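Local structure of acyl-CoA dehydrogenase (Bacillus anthracis, 3OWA) at residues S362-V376 against S401-R415. The protein probably oxidises acyl-CoA thioesters to their 2,3-enoyl forms, passing the electrons to a bound flavin-adenine dinucleotide. Numbering follows the deposited sequence. Where two conformers were deposited one is given.
With FAD (flavin-adenine dinucleotide), chain E.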
ATOM      1  N   SER A 362      -6.710   8.221  18.626  0.61 33.74           N
ATOM      2  CA  SER A 362      -7.031   7.151  17.674  0.61 33.24           C
ATOM      3  C   SER A 362      -7.008   7.676  16.245  0.61 33.06           C
ATOM      4  O   SER A 362      -6.461   7.025  15.349  0.61 32.54           O
ATOM      5  CB  SER A 362      -8.397   6.534  17.987  0.61 33.98           C
ATOM      6  OG  SER A 362      -8.252   5.446  18.885  0.61 35.76           O
ATOM      7  N   LEU A 363      -7.574   8.861  16.026  1.00 33.03           N
ATOM      8  CA  LEU A 363      -7.488   9.489  14.700  1.00 33.48           C
ATOM      9  C   LEU A 363      -6.053   9.692  14.225  1.00 32.57           C
ATOM     10  O   LEU A 363      -5.768   9.453  13.062  1.00 33.65           O
ATOM     11  CB  LEU A 363      -8.243  10.832  14.622  1.00 33.33           C
ATOM     12  CG  LEU A 363      -9.726  10.851  15.035  1.00 36.40           C
ATOM     13  CD1 LEU A 363     -10.252  12.288  14.995  1.00 38.37           C
ATOM     14  CD2 LEU A 363     -10.586   9.883  14.196  1.00 36.21           C
ATOM     15  N   ASN A 364      -5.191  10.195  15.096  1.00 32.51           N
ATOM     16  CA  ASN A 364      -3.785  10.450  14.759  1.00 32.77           C
ATOM     17  C   ASN A 364      -3.098   9.161  14.393  1.00 31.90           C
ATOM     18  O   ASN A 364      -2.337   9.092  13.424  1.00 32.61           O
ATOM     19  CB  ASN A 364      -3.040  11.037  15.956  1.00 33.16           C
ATOM     20  CG  ASN A 364      -3.350  12.512  16.211  1.00 36.08           C
ATOM     21  OD1 ASN A 364      -3.920  13.239  15.377  1.00 39.62           O
ATOM     22  ND2 ASN A 364      -2.953  12.959  17.379  1.00 33.74           N
ATOM     23  N   LYS A 365      -3.372   8.117  15.160  1.00 30.57           N
ATOM     24  CA  LYS A 365      -2.735   6.859  14.909  1.00 29.79           C
ATOM     25  C   LYS A 365      -3.096   6.294  13.528  1.00 28.72           C
ATOM     26  O   LYS A 365      -2.204   5.871  12.778  1.00 27.26           O
ATOM     27  CB  LYS A 365      -3.049   5.860  16.024  1.00 30.20           C
ATOM     28  CG  LYS A 365      -2.209   4.588  15.968  1.00 32.11           C
ATOM     29  CD  LYS A 365      -2.884   3.483  15.200  1.00 31.05           C
ATOM     30  CE  LYS A 365      -1.930   2.361  14.965  1.00 33.85           C
ATOM     31  NZ  LYS A 365      -2.560   1.155  14.326  1.00 32.43           N
ATOM     32  N   VAL A 366      -4.395   6.277  13.201  1.00 28.37           N
ATOM     33  CA  VAL A 366      -4.836   5.752  11.935  1.00 27.72           C
ATOM     34  C   VAL A 366      -4.399   6.677  10.815  1.00 28.05           C
ATOM     35  O   VAL A 366      -3.880   6.235   9.776  1.00 27.61           O
ATOM     36  CB  VAL A 366      -6.394   5.594  11.860  1.00 28.98           C
ATOM     37  CG1 VAL A 366      -6.803   5.160  10.425  1.00 27.14           C
ATOM     38  CG2 VAL A 366      -6.889   4.605  12.899  1.00 25.44           C
ATOM     39  N   PHE A 367      -4.584   7.977  11.012  1.00 28.60           N
ATOM     40  CA  PHE A 367      -4.283   8.904   9.919  1.00 29.43           C
ATOM     41  C   PHE A 367      -2.784   8.936   9.652  1.00 29.65           C
ATOM     42  O   PHE A 367      -2.366   8.873   8.508  1.00 30.28           O
ATOM     43  CB  PHE A 367      -4.785  10.302  10.248  1.00 29.94           C
ATOM     44  CG  PHE A 367      -4.705  11.264   9.104  1.00 32.91           C
ATOM     45  CD1 PHE A 367      -5.719  11.320   8.166  1.00 34.01           C
ATOM     46  CD2 PHE A 367      -3.649  12.163   9.004  1.00 33.95           C
ATOM     47  CE1 PHE A 367      -5.662  12.224   7.106  1.00 36.15           C
ATOM     48  CE2 PHE A 367      -3.570  13.060   7.946  1.00 35.05           C
ATOM     49  CZ  PHE A 367      -4.576  13.104   6.996  1.00 36.60           C
ATOM     50  N   GLY A 368      -1.983   9.011  10.710  1.00 28.99           N
ATOM     51  CA  GLY A 368      -0.515   9.024  10.558  1.00 28.41           C
ATOM     52  C   GLY A 368       0.026   7.753   9.922  1.00 27.84           C
ATOM     53  O   GLY A 368       0.868   7.791   9.022  1.00 26.55           O
ATOM     54  N   SER A 369      -0.439   6.601  10.391  1.00 25.79           N
ATOM     55  CA  SER A 369       0.090   5.360   9.835  1.00 25.73           C
ATOM     56  C   SER A 369      -0.281   5.211   8.343  1.00 25.82           C
ATOM     57  O   SER A 369       0.510   4.697   7.551  1.00 23.91           O
ATOM     58  CB  SER A 369      -0.403   4.177  10.669  1.00 25.20           C
ATOM     59  OG  SER A 369      -1.848   4.071  10.650  1.00 27.50           O
ATOM     60  N   GLU A 370      -1.474   5.663   7.950  1.00 27.46           N
ATOM     61  CA  GLU A 370      -1.898   5.609   6.529  1.00 27.80           C
ATOM     62  C   GLU A 370      -1.226   6.633   5.634  1.00 26.95           C
ATOM     63  O   GLU A 370      -0.929   6.358   4.474  1.00 26.64           O
ATOM     64  CB  GLU A 370      -3.440   5.718   6.390  1.00 28.80           C
ATOM     65  CG  GLU A 370      -4.059   4.506   7.034  1.00 33.49           C
ATOM     66  CD  GLU A 370      -5.536   4.319   6.693  1.00 40.39           C
ATOM     67  OE1 GLU A 370      -6.229   5.319   6.391  1.00 38.78           O
ATOM     68  OE2 GLU A 370      -6.013   3.160   6.754  1.00 43.85           O
ATOM     69  N   VAL A 371      -0.977   7.815   6.146  1.00 26.19           N
ATOM     70  CA  VAL A 371      -0.197   8.772   5.390  1.00 26.67           C
ATOM     71  C   VAL A 371       1.235   8.257   5.183  1.00 26.40           C
ATOM     72  O   VAL A 371       1.791   8.381   4.097  1.00 27.63           O
ATOM     73  CB  VAL A 371      -0.158  10.160   6.175  1.00 27.65           C
ATOM     74  CG1 VAL A 371       0.959  11.030   5.653  1.00 29.66           C
ATOM     75  CG2 VAL A 371      -1.507  10.894   6.007  1.00 26.43           C
ATOM     76  N   LEU A 372       1.838   7.646   6.213  1.00 25.61           N
ATOM     77  CA  LEU A 372       3.198   7.129   6.068  1.00 24.17           C
ATOM     78  C   LEU A 372       3.157   5.966   5.068  1.00 25.81           C
ATOM     79  O   LEU A 372       4.023   5.870   4.183  1.00 27.69           O
ATOM     80  CB  LEU A 372       3.750   6.611   7.397  1.00 23.17           C
ATOM     81  CG  LEU A 372       5.125   5.921   7.312  1.00 24.19           C
ATOM     82  CD1 LEU A 372       6.162   6.829   6.711  1.00 24.51           C
ATOM     83  CD2 LEU A 372       5.560   5.295   8.660  1.00 19.00           C
ATOM     84  N   ASP A 373       2.147   5.110   5.178  1.00 23.55           N
ATOM     85  CA  ASP A 373       2.013   3.983   4.227  1.00 23.97           C
ATOM     86  C   ASP A 373       2.066   4.510   2.755  1.00 24.86           C
ATOM     87  O   ASP A 373       2.741   3.939   1.870  1.00 25.40           O
ATOM     88  CB  ASP A 373       0.676   3.287   4.517  1.00 23.00           C
ATOM     89  CG  ASP A 373       0.396   2.110   3.603  1.00 31.46           C
ATOM     90  OD1 ASP A 373       0.685   0.955   3.981  1.00 32.53           O
ATOM     91  OD2 ASP A 373      -0.119   2.320   2.483  1.00 38.88           O
ATOM     92  N   TYR A 374       1.318   5.560   2.485  1.00 24.45           N
ATOM     93  CA  TYR A 374       1.261   6.150   1.149  1.00 25.83           C
ATOM     94  C   TYR A 374       2.613   6.770   0.788  1.00 25.60           C
ATOM     95  O   TYR A 374       3.079   6.614  -0.338  1.00 26.69           O
ATOM     96  CB  TYR A 374       0.147   7.234   1.111  1.00 26.74           C
ATOM     97  CG  TYR A 374       0.152   8.022  -0.178  1.00 27.98           C
ATOM     98  CD1 TYR A 374      -0.511   7.531  -1.308  1.00 32.76           C
ATOM     99  CD2 TYR A 374       0.858   9.243  -0.283  1.00 29.42           C
ATOM    100  CE1 TYR A 374      -0.483   8.218  -2.529  1.00 31.45           C
ATOM    101  CE2 TYR A 374       0.898   9.935  -1.508  1.00 31.46           C
ATOM    102  CZ  TYR A 374       0.197   9.426  -2.609  1.00 36.98           C
ATOM    103  OH  TYR A 374       0.235  10.083  -3.825  1.00 36.88           O
ATOM    104  N   THR A 375       3.227   7.519   1.706  1.00 26.48           N
ATOM    105  CA  THR A 375       4.482   8.191   1.387  1.00 27.46           C
ATOM    106  C   THR A 375       5.640   7.221   1.127  1.00 26.34           C
ATOM    107  O   THR A 375       6.443   7.458   0.222  1.00 26.67           O
ATOM    108  CB  THR A 375       4.898   9.270   2.450  1.00 29.60           C
ATOM    109  OG1 THR A 375       5.209   8.590   3.675  1.00 36.94           O
ATOM    110  CG2 THR A 375       3.763  10.274   2.704  1.00 30.56           C
ATOM    111  N   VAL A 376       5.738   6.100   1.857  1.00 24.52           N
ATOM    112  CA  VAL A 376       6.853   5.195   1.572  1.00 22.80           C
ATOM    113  C   VAL A 376       6.559   4.443   0.285  1.00 22.58           C
ATOM    114  O   VAL A 376       7.448   4.085  -0.450  1.00 20.58           O
ATOM    115  CB  VAL A 376       7.205   4.161   2.737  1.00 21.92           C
ATOM    116  CG1 VAL A 376       7.633   4.902   3.933  1.00 21.53           C
ATOM    117  CG2 VAL A 376       5.981   3.296   3.123  1.00 22.36           C
ATOM    118  N   SER A 401       7.208   0.292   7.748  1.00 20.57           N
ATOM    119  CA  SER A 401       5.971   1.044   7.883  1.00 19.96           C
ATOM    120  C   SER A 401       4.797   0.088   8.125  1.00 20.64           C
ATOM    121  O   SER A 401       3.854   0.409   8.867  1.00 19.95           O
ATOM    122  CB  SER A 401       5.702   1.817   6.568  1.00 20.74           C
ATOM    123  OG  SER A 401       4.365   2.332   6.496  1.00 23.47           O
ATOM    124  N   ARG A 402       4.877  -1.092   7.536  1.00 20.20           N
ATOM    125  CA  ARG A 402       3.635  -1.917   7.382  1.00 20.79           C
ATOM    126  C   ARG A 402       2.989  -2.282   8.754  1.00 23.28           C
ATOM    127  O   ARG A 402       1.710  -2.414   8.890  1.00 23.20           O
ATOM    128  CB  ARG A 402       3.958  -3.145   6.500  1.00 20.29           C
ATOM    129  CG  ARG A 402       2.723  -4.067   6.199  1.00 18.62           C
ATOM    130  CD  ARG A 402       1.663  -3.146   5.481  1.00 18.32           C
ATOM    131  NE  ARG A 402       0.347  -3.748   5.272  1.00 23.20           N
ATOM    132  CZ  ARG A 402      -0.623  -3.835   6.188  1.00 22.37           C
ATOM    133  NH1 ARG A 402      -0.476  -3.355   7.416  1.00 21.98           N
ATOM    134  NH2 ARG A 402      -1.782  -4.379   5.854  1.00 24.50           N
ATOM    135  N   ILE A 403       3.827  -2.413   9.768  1.00 22.67           N
ATOM    136  CA  ILE A 403       3.367  -2.864  11.091  1.00 23.89           C
ATOM    137  C   ILE A 403       2.623  -1.732  11.792  1.00 23.08           C
ATOM    138  O   ILE A 403       1.805  -1.984  12.693  1.00 23.65           O
ATOM    139  CB  ILE A 403       4.541  -3.484  11.960  1.00 23.93           C
ATOM    140  CG1 ILE A 403       4.071  -4.128  13.285  1.00 21.54           C
ATOM    141  CG2 ILE A 403       5.571  -2.405  12.314  1.00 21.75           C
ATOM    142  CD1 ILE A 403       3.101  -5.264  13.110  1.00 23.99           C
ATOM    143  N   ASN A 404       2.839  -0.479  11.381  1.00 21.94           N
ATOM    144  CA  ASN A 404       2.233   0.592  12.144  1.00 22.52           C
ATOM    145  C   ASN A 404       0.711   0.548  12.025  1.00 24.53           C
ATOM    146  O   ASN A 404       0.026   1.095  12.895  1.00 24.80           O
ATOM    147  CB  ASN A 404       2.687   1.968  11.704  1.00 23.66           C
ATOM    148  CG  ASN A 404       4.180   2.150  11.861  1.00 23.14           C
ATOM    149  OD1 ASN A 404       4.758   1.616  12.789  1.00 23.89           O
ATOM    150  ND2 ASN A 404       4.817   2.847  10.913  1.00 20.60           N
ATOM    151  N   ARG A 405       0.180  -0.078  10.969  1.00 23.31           N
ATOM    152  CA  ARG A 405      -1.296  -0.131  10.817  1.00 23.79           C
ATOM    153  C   ARG A 405      -1.891  -1.238  11.652  1.00 25.74           C
ATOM    154  O   ARG A 405      -3.130  -1.471  11.663  1.00 26.47           O
ATOM    155  CB  ARG A 405      -1.679  -0.237   9.337  1.00 22.95           C
ATOM    156  CG  ARG A 405      -1.231   0.981   8.516  1.00 29.19           C
ATOM    157  CD  ARG A 405      -1.132   0.724   7.012  1.00 27.85           C
ATOM    158  NE  ARG A 405      -2.348   0.006   6.590  1.00 28.64           N
ATOM    159  CZ  ARG A 405      -2.432  -0.721   5.492  1.00 25.76           C
ATOM    160  NH1 ARG A 405      -1.364  -0.842   4.684  1.00 24.98           N
ATOM    161  NH2 ARG A 405      -3.580  -1.370   5.228  1.00 25.47           N
ATOM    162  N   ILE A 406      -1.022  -1.941  12.370  1.00 26.38           N
ATOM    163  CA  ILE A 406      -1.435  -3.087  13.156  1.00 28.21           C
ATOM    164  C   ILE A 406      -1.199  -2.839  14.636  1.00 29.56           C
ATOM    165  O   ILE A 406      -2.056  -3.160  15.462  1.00 30.85           O
ATOM    166  CB  ILE A 406      -0.752  -4.378  12.641  1.00 27.55           C
ATOM    167  CG1 ILE A 406      -1.383  -4.829  11.324  1.00 27.13           C
ATOM    168  CG2 ILE A 406      -0.848  -5.509  13.673  1.00 30.08           C
ATOM    169  CD1 ILE A 406      -0.408  -5.552  10.459  1.00 31.81           C
ATOM    170  N   PHE A 407      -0.086  -2.149  14.930  0.55 29.29           N
ATOM    171  CA  PHE A 407       0.302  -1.667  16.267  0.55 28.78           C
ATOM    172  C   PHE A 407      -0.722  -0.854  16.977  0.55 29.88           C
ATOM    173  O   PHE A 407      -1.495  -0.125  16.331  0.55 30.14           O
ATOM    174  CB  PHE A 407       1.525  -0.748  16.164  0.55 27.38           C
ATOM    175  CG  PHE A 407       2.851  -1.459  16.190  0.55 24.21           C
ATOM    176  CD1 PHE A 407       4.014  -0.762  15.840  0.55 23.95           C
ATOM    177  CD2 PHE A 407       2.957  -2.784  16.619  0.55 23.88           C
ATOM    178  CE1 PHE A 407       5.282  -1.405  15.873  0.55 23.87           C
ATOM    179  CE2 PHE A 407       4.223  -3.418  16.685  0.55 23.35           C
ATOM    180  CZ  PHE A 407       5.373  -2.731  16.304  0.55 24.20           C
ATOM    181  N   GLU A 408      -0.705  -0.924  18.318  1.00 30.92           N
ATOM    182  CA  GLU A 408      -1.484   0.079  19.087  1.00 32.10           C
ATOM    183  C   GLU A 408      -2.951   0.022  18.710  1.00 32.34           C
ATOM    184  O   GLU A 408      -3.652   1.057  18.643  1.00 32.66           O
ATOM    185  CB  GLU A 408      -0.920   1.512  18.981  1.00 32.96           C
ATOM    186  CG  GLU A 408       0.553   1.630  19.505  1.00 38.62           C
ATOM    187  CD  GLU A 408       0.756   1.321  21.040  1.00 47.31           C
ATOM    188  OE1 GLU A 408       1.919   0.979  21.419  1.00 52.75           O
ATOM    189  OE2 GLU A 408      -0.197   1.446  21.876  1.00 46.62           O
ATOM    190  N   GLY A 409      -3.431  -1.200  18.488  1.00 32.05           N
ATOM    191  CA  GLY A 409      -4.822  -1.366  18.006  1.00 33.13           C
ATOM    192  C   GLY A 409      -4.744  -1.335  16.482  1.00 32.79           C
ATOM    193  O   GLY A 409      -4.158  -0.404  15.905  1.00 34.06           O
ATOM    194  N   THR A 410      -5.275  -2.362  15.807  1.00 30.84           N
ATOM    195  CA  THR A 410      -5.248  -2.356  14.337  1.00 28.51           C
ATOM    196  C   THR A 410      -6.038  -1.130  13.907  1.00 28.75           C
ATOM    197  O   THR A 410      -6.910  -0.672  14.653  1.00 29.52           O
ATOM    198  CB  THR A 410      -5.910  -3.572  13.770  1.00 28.70           C
ATOM    199  OG1 THR A 410      -7.273  -3.582  14.211  1.00 26.18           O
ATOM    200  CG2 THR A 410      -5.223  -4.865  14.314  1.00 28.48           C
ATOM    201  N   ASN A 411      -5.776  -0.590  12.717  1.00 27.05           N
ATOM    202  CA  ASN A 411      -6.572   0.530  12.287  1.00 27.81           C
ATOM    203  C   ASN A 411      -8.079   0.220  12.218  1.00 28.76           C
ATOM    204  O   ASN A 411      -8.916   1.125  12.361  1.00 29.45           O
ATOM    205  CB  ASN A 411      -6.058   1.073  10.967  1.00 27.07           C
ATOM    206  CG  ASN A 411      -4.742   1.801  11.142  1.00 29.95           C
ATOM    207  OD1 ASN A 411      -4.264   1.950  12.273  1.00 31.76           O
ATOM    208  ND2 ASN A 411      -4.163   2.277  10.055  1.00 31.04           N
ATOM    209  N   GLU A 412      -8.440  -1.047  12.029  1.00 29.54           N
ATOM    210  CA  GLU A 412      -9.881  -1.390  12.043  1.00 31.31           C
ATOM    211  C   GLU A 412     -10.463  -1.114  13.439  1.00 31.82           C
ATOM    212  O   GLU A 412     -11.548  -0.538  13.578  1.00 30.71           O
ATOM    213  CB  GLU A 412     -10.112  -2.880  11.714  1.00 31.02           C
ATOM    214  CG  GLU A 412      -9.776  -3.256  10.243  1.00 34.97           C
ATOM    215  CD  GLU A 412      -8.277  -3.145   9.923  1.00 36.15           C
ATOM    216  OE1 GLU A 412      -7.923  -2.546   8.873  1.00 35.93           O
ATOM    217  OE2 GLU A 412      -7.457  -3.657  10.737  1.00 32.90           O
ATOM    218  N   ILE A 413      -9.768  -1.595  14.471  1.00 31.91           N
ATOM    219  CA  ILE A 413     -10.288  -1.461  15.818  1.00 34.00           C
ATOM    220  C   ILE A 413     -10.334   0.027  16.202  1.00 35.16           C
ATOM    221  O   ILE A 413     -11.331   0.510  16.758  1.00 35.74           O
ATOM    222  CB  ILE A 413      -9.444  -2.298  16.836  1.00 33.75           C
ATOM    223  CG1 ILE A 413      -9.729  -3.803  16.669  1.00 35.49           C
ATOM    224  CG2 ILE A 413      -9.675  -1.805  18.275  1.00 34.56           C
ATOM    225  CD1 ILE A 413     -11.133  -4.244  17.079  1.00 39.08           C
ATOM    226  N   ASN A 414      -9.245   0.739  15.899  1.00 35.54           N
ATOM    227  CA  ASN A 414      -9.178   2.186  16.110  1.00 36.96           C
ATOM    228  C   ASN A 414     -10.296   2.954  15.418  1.00 38.16           C
ATOM    229  O   ASN A 414     -10.786   3.931  15.973  1.00 39.79           O
ATOM    230  CB  ASN A 414      -7.850   2.733  15.636  1.00 37.09           C
ATOM    231  CG  ASN A 414      -6.777   2.656  16.697  1.00 39.39           C
ATOM    232  OD1 ASN A 414      -5.952   1.759  16.700  1.00 42.02           O
ATOM    233  ND2 ASN A 414      -6.786   3.617  17.606  1.00 45.09           N
ATOM    234  N   ARG A 415     -10.699   2.519  14.224  1.00 37.67           N
ATOM    235  CA  ARG A 415     -11.825   3.115  13.522  1.00 39.02           C
ATOM    236  C   ARG A 415     -13.156   2.776  14.177  1.00 40.49           C
ATOM    237  O   ARG A 415     -14.001   3.654  14.341  1.00 40.91           O
ATOM    238  CB  ARG A 415     -11.879   2.692  12.043  1.00 38.40           C
ATOM    239  CG  ARG A 415     -10.871   3.456  11.158  1.00 37.54           C
ATOM    240  CD  ARG A 415     -10.776   2.797   9.763  1.00 42.26           C
ATOM    241  NE  ARG A 415     -10.228   3.739   8.783  1.00 43.02           N
ATOM    242  CZ  ARG A 415      -9.086   3.570   8.117  1.00 43.34           C
ATOM    243  NH1 ARG A 415      -8.684   4.494   7.241  1.00 39.52           N
ATOM    244  NH2 ARG A 415      -8.365   2.466   8.296  1.00 41.92           N
TER
HETATM  245  PA  FAD E 601      -5.952 -10.066  15.562  1.00 34.51           P
HETATM  246  O1A FAD E 601      -6.038 -11.568  15.468  1.00 36.51           O
HETATM  247  O2A FAD E 601      -6.437  -9.458  16.829  1.00 37.89           O
HETATM  248  O5B FAD E 601      -6.669  -9.384  14.332  1.00 33.49           O
HETATM  249  C5B FAD E 601      -6.691  -9.938  13.040  1.00 31.42           C
HETATM  250  C4B FAD E 601      -7.582  -9.118  12.117  1.00 34.34           C
HETATM  251  O4B FAD E 601      -8.943  -9.133  12.576  1.00 33.92           O
HETATM  252  C3B FAD E 601      -7.128  -7.663  12.072  1.00 35.30           C
HETATM  253  O3B FAD E 601      -7.358  -7.082  10.789  1.00 34.94           O
HETATM  254  C2B FAD E 601      -8.092  -7.020  13.036  1.00 35.75           C
HETATM  255  O2B FAD E 601      -8.281  -5.662  12.777  1.00 35.83           O
HETATM  256  C1B FAD E 601      -9.355  -7.798  12.771  1.00 35.08           C
HETATM  257  N9A FAD E 601     -10.267  -7.717  13.916  1.00 38.37           N
HETATM  258  C8A FAD E 601     -10.032  -8.122  15.205  1.00 42.06           C
HETATM  259  N7A FAD E 601     -11.120  -7.880  15.957  1.00 39.69           N
HETATM  260  C5A FAD E 601     -12.067  -7.348  15.163  1.00 41.21           C
HETATM  261  C6A FAD E 601     -13.395  -6.918  15.405  1.00 40.07           C
HETATM  262  N6A FAD E 601     -13.978  -7.089  16.598  1.00 39.25           N
HETATM  263  N1A FAD E 601     -14.109  -6.397  14.355  1.00 37.51           N
HETATM  264  C2A FAD E 601     -13.552  -6.304  13.088  1.00 39.04           C
HETATM  265  N3A FAD E 601     -12.260  -6.758  12.841  1.00 36.32           N
HETATM  266  C4A FAD E 601     -11.528  -7.253  13.865  1.00 37.97           C
HETATM  267  N1  FAD E 601       2.016  -6.332  22.089  1.00 32.81           N
HETATM  268  C2  FAD E 601       2.432  -5.954  23.346  1.00 34.66           C
HETATM  269  O2  FAD E 601       1.658  -5.976  24.278  1.00 37.59           O
HETATM  270  N3  FAD E 601       3.725  -5.539  23.596  1.00 32.78           N
HETATM  271  C4  FAD E 601       4.655  -5.509  22.607  1.00 33.01           C
HETATM  272  O4  FAD E 601       5.797  -5.112  22.888  1.00 32.95           O
HETATM  273  C4X FAD E 601       4.251  -5.882  21.321  1.00 34.88           C
HETATM  274  N5  FAD E 601       5.184  -5.894  20.303  1.00 36.99           N
HETATM  275  C5X FAD E 601       4.821  -6.321  19.034  1.00 34.82           C
HETATM  276  C6  FAD E 601       5.794  -6.322  18.029  1.00 29.88           C
HETATM  277  C7  FAD E 601       5.455  -6.776  16.759  1.00 30.34           C
HETATM  278  C7M FAD E 601       6.508  -6.795  15.672  1.00 28.99           C
HETATM  279  C8  FAD E 601       4.133  -7.218  16.529  1.00 30.94           C
HETATM  280  C8M FAD E 601       3.653  -7.710  15.202  1.00 33.90           C
HETATM  281  C9  FAD E 601       3.161  -7.165  17.523  1.00 30.86           C
HETATM  282  C9A FAD E 601       3.488  -6.728  18.783  1.00 31.08           C
HETATM  283  N10 FAD E 601       2.525  -6.672  19.778  1.00 32.87           N
HETATM  284  C10 FAD E 601       2.920  -6.300  21.057  1.00 33.47           C
HETATM  285  C1' FAD E 601       1.111  -7.189  19.544  1.00 35.46           C
HETATM  286  C2' FAD E 601       0.306  -6.378  18.523  1.00 43.44           C
HETATM  287  O2' FAD E 601       0.170  -4.998  18.775  1.00 46.29           O
HETATM  288  C3' FAD E 601      -0.989  -7.251  17.926  1.00 42.84           C
HETATM  289  O3' FAD E 601      -0.474  -7.750  16.742  1.00 32.97           O
HETATM  290  C4' FAD E 601      -2.098  -6.561  17.720  1.00 42.75           C
HETATM  291  O4' FAD E 601      -2.442  -5.982  18.978  1.00 45.33           O
HETATM  292  C5' FAD E 601      -3.282  -7.195  16.989  1.00 36.88           C
HETATM  293  O5' FAD E 601      -3.357  -8.539  17.386  1.00 32.67           O
HETATM  294  P   FAD E 601      -3.261  -9.763  16.389  1.00 33.68           P
HETATM  295  O1P FAD E 601      -1.954  -9.595  15.647  1.00 32.36           O
HETATM  296  O2P FAD E 601      -3.384 -11.045  17.162  1.00 33.61           O
HETATM  297  O3P FAD E 601      -4.419  -9.579  15.309  1.00 34.49           O
HETATM  298  O   HOH W   1       2.586   3.226   8.701  1.00 31.19           O
HETATM  299  O   HOH W   2      -4.910   0.987   7.590  1.00 31.19           O
HETATM  300  O   HOH W   3       3.036   0.519   5.255  1.00 21.61           O
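Helix 362-376 and the first turn, 411-415, of helix 411-427 run roughly antiparallel, their axes at 143° and 9.5 Å apart at closest, while the turn leading into the latter bows away between N404 and N411. K365 fills the mouth of this turn. A bend at chi2 (-93°) and an otherwise extended chain carry its ammonium inward, where NZ donates to F407 O at 2.6 Å, G409 O at 2.7 Å and N411 OD1 at 2.8 Å, with a weaker bond to N404 O. A long, flexible cation suits a turn whose carbonyls converge, and G409 has backbone angles at which a CB would be jammed against E408 O. N411 is a knob set among K365, V366, S369 and E370: while its oxygen takes the lysine, ND2 donates to S369 OG at 3.0 Å, a nearly straight bond close to the amide plane, and also to water. Both ends of the amide are thus engaged, which fixes its rotation. R415 grips E370 end-on, NH1 to OE1 at 2.7 Å and NH2 to OE2 at 2.9 Å, with the flat groups turned 50° apart; V366 CG1 lies over the centre of one guanidinium face, and D498 takes R415 NE. R405 NH1 reaches D373 OD1 at 2.8 Å from above the carboxylate plane and also pairs with D377 of the second subunit. S401 packs against L372 and V376, and water joins its hydroxyl to D373 OD1. The far side of the turn faces FAD: T410, the N-cap of helix 411-427, accepts from I413 N through OG1 and donates to ribose O2B, which donates to E412 OE2. The buried lysine, its charge probably stabilised by the carbonyl dipoles around it, ties this cofactor-binding turn to helix 358-383.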